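Local structure of putative oxidoreductase (Thermus thermophilus, 2ISM) at residues 25-30 and 346-351. The protein is a putative oxidoreductase of the glucose/sorbosone dehydrogenase family, built as a six-bladed beta-propeller, and binds a calcium ion. Residues are numbered along the deposited sequence; the frame is centred on the assembly and turned at random.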
loop_
_atom_site.group_PDB
_atom_site.type_symbol
_atom_site.label_atom_id
_atom_site.label_comp_id
_atom_site.label_asym_id
_atom_site.label_seq_id
_atom_site.Cartn_x
_atom_site.Cartn_y
_atom_site.Cartn_z
ATOM N N GLU B 25 -0.162 5.292 17.387
ATOM C CA GLU B 25 -1.452 5.517 18.021
ATOM C C GLU B 25 -2.044 6.857 17.618
ATOM O O GLU B 25 -1.398 7.897 17.741
ATOM C CB GLU B 25 -1.307 5.453 19.543
ATOM C CG GLU B 25 -2.558 5.869 20.301
ATOM C CD GLU B 25 -2.449 5.620 21.792
ATOM O OE1 GLU B 25 -3.276 6.167 22.550
ATOM O OE2 GLU B 25 -1.540 4.868 22.203
ATOM N N VAL B 26 -3.279 6.820 17.130
ATOM C CA VAL B 26 -3.978 8.025 16.719
ATOM C C VAL B 26 -4.710 8.617 17.922
ATOM O O VAL B 26 -4.643 9.821 18.171
ATOM C CB VAL B 26 -4.998 7.718 15.599
ATOM C CG1 VAL B 26 -5.734 8.987 15.201
ATOM C CG2 VAL B 26 -4.273 7.121 14.390
ATOM N N VAL B 27 -5.399 7.763 18.672
ATOM C CA VAL B 27 -6.137 8.200 19.851
ATOM C C VAL B 27 -6.529 6.978 20.676
ATOM O O VAL B 27 -6.696 5.888 20.129
ATOM C CB VAL B 27 -7.410 9.003 19.453
ATOM C CG1 VAL B 27 -8.382 8.114 18.697
ATOM C CG2 VAL B 27 -8.073 9.588 20.692
ATOM N N GLY B 28 -6.650 7.157 21.989
ATOM C CA GLY B 28 -7.018 6.050 22.856
ATOM C C GLY B 28 -8.054 6.417 23.907
ATOM O O GLY B 28 -8.659 7.491 23.853
ATOM N N GLY B 29 -8.259 5.516 24.861
ATOM C CA GLY B 29 -9.224 5.749 25.918
ATOM C C GLY B 29 -10.656 5.491 25.485
ATOM O O GLY B 29 -11.590 5.829 26.207
ATOM N N LEU B 30 -10.830 4.880 24.314
ATOM C CA LEU B 30 -12.162 4.594 23.777
ATOM C C LEU B 30 -12.744 3.294 24.330
ATOM O O LEU B 30 -12.010 2.388 24.724
ATOM C CB LEU B 30 -12.095 4.511 22.246
ATOM C CG LEU B 30 -11.545 5.746 21.516
ATOM C CD1 LEU B 30 -11.020 5.347 20.148
ATOM C CD2 LEU B 30 -12.641 6.807 21.389
ATOM N N ASP B 346 -8.034 0.475 24.031
ATOM C CA ASP B 346 -8.942 0.666 22.928
ATOM C C ASP B 346 -8.826 1.770 21.919
ATOM O O ASP B 346 -9.724 2.585 21.666
ATOM C CB ASP B 346 -10.397 0.552 23.359
ATOM C CG ASP B 346 -10.798 -0.902 23.553
ATOM O OD1 ASP B 346 -9.880 -1.746 23.431
ATOM O OD2 ASP B 346 -11.979 -1.210 23.822
ATOM N N ARG B 347 -7.608 1.806 21.413
ATOM C CA ARG B 347 -7.132 2.830 20.529
ATOM C C ARG B 347 -7.442 2.622 19.069
ATOM O O ARG B 347 -7.833 1.534 18.630
ATOM C CB ARG B 347 -5.607 2.750 20.639
ATOM C CG ARG B 347 -5.023 2.630 22.043
ATOM C CD ARG B 347 -3.516 2.365 21.942
ATOM N NE ARG B 347 -2.786 2.758 23.146
ATOM C CZ ARG B 347 -2.838 2.111 24.304
ATOM N NH1 ARG B 347 -3.587 1.025 24.426
ATOM N NH2 ARG B 347 -2.148 2.560 25.342
ATOM N N VAL B 348 -7.240 3.698 18.331
ATOM C CA VAL B 348 -7.373 3.701 16.895
ATOM C C VAL B 348 -5.897 3.706 16.507
ATOM O O VAL B 348 -5.153 4.600 16.911
ATOM C CB VAL B 348 -8.027 4.993 16.395
ATOM C CG1 VAL B 348 -7.897 5.082 14.882
ATOM C CG2 VAL B 348 -9.496 5.022 16.802
ATOM N N LEU B 349 -5.472 2.695 15.761
ATOM C CA LEU B 349 -4.081 2.599 15.344
ATOM C C LEU B 349 -3.952 2.853 13.851
ATOM O O LEU B 349 -4.834 2.492 13.072
ATOM C CB LEU B 349 -3.525 1.208 15.673
ATOM C CG LEU B 349 -3.651 0.743 17.127
ATOM C CD1 LEU B 349 -3.177 -0.689 17.248
ATOM C CD2 LEU B 349 -2.832 1.657 18.039
ATOM N N ARG B 350 -2.851 3.483 13.459
ATOM C CA ARG B 350 -2.597 3.772 12.055
ATOM C C ARG B 350 -1.340 3.014 11.642
ATOM O O ARG B 350 -0.284 3.180 12.249
ATOM C CB ARG B 350 -2.403 5.277 11.860
ATOM C CG ARG B 350 -2.169 5.712 10.420
ATOM C CD ARG B 350 -2.324 7.219 10.311
ATOM N NE ARG B 350 -1.517 7.902 11.317
ATOM C CZ ARG B 350 -1.826 9.074 11.861
ATOM N NH1 ARG B 350 -2.933 9.708 11.500
ATOM N NH2 ARG B 350 -1.028 9.612 12.774
ATOM N N LEU B 351 -1.464 2.174 10.621
ATOM C CA LEU B 351 -0.341 1.381 10.139
ATOM C C LEU B 351 0.176 1.925 8.815
ATOM O O LEU B 351 -0.519 1.876 7.799
ATOM C CB LEU B 351 -0.755 -0.085 9.985
ATOM C CG LEU B 351 -0.856 -0.898 11.282
ATOM C CD1 LEU B 351 -1.861 -0.255 12.231
ATOM C CD2 LEU B 351 -1.265 -2.326 10.955
HETATM O O HOH W 1 -0.308 4.886 24.689
#
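Val27 of strand 25-27 pairs antiparallel with Val348, whose N donates to Val27 O at 2.9 Å, and Val26 N also bonds to Val348 O, again at 2.9 Å. Two residues, Val26 and Val27, thus face one, Val348: a classic beta bulge that shifts the register by one between the Glu25-Leu349 and Val27-Val348 pairs. Val26, in the extra position with psi of -46°, turns its side chain toward strand 348-351. On the face of Glu25 and Leu349 lies a salt bridge: Arg347 NE donates to Glu25 OE2 at 2.6 Å. The carboxylate oxygen sits in the guanidinium plane, whereas NE comes from above the carboxylate, the two planes being 90° apart. Glu25 CG is anti to the backbone N (chi1 172°), and the extended chain beyond it carries OE2 to NE. A water donates to the same OE2 and accepts from Arg347 NH2, which also bonds Pro343 O. In the propeller, strand 23-27 from the N-terminus is the outermost strand of a blade otherwise made of C-terminal strands, so this pairing closes the ring, the molecular velcro of the fold. Apolar contacts line the other face: Val348 CG2 meets Val27 CG1 at 3.8 Å and Leu30 CD1 at 3.7 Å, beside Ile46 of the adjacent blade. Val26 CG2 rests 3.6 Å from Arg350 CB and lies over the centre of the Arg350 guanidinium, 4.0 Å above its plane; that group is engaged by Glu24 in a salt bridge. Beyond the strands, Asp346 OD1 bonds Thr332 OG1, and OD2 takes Val32 N and Arg335 N.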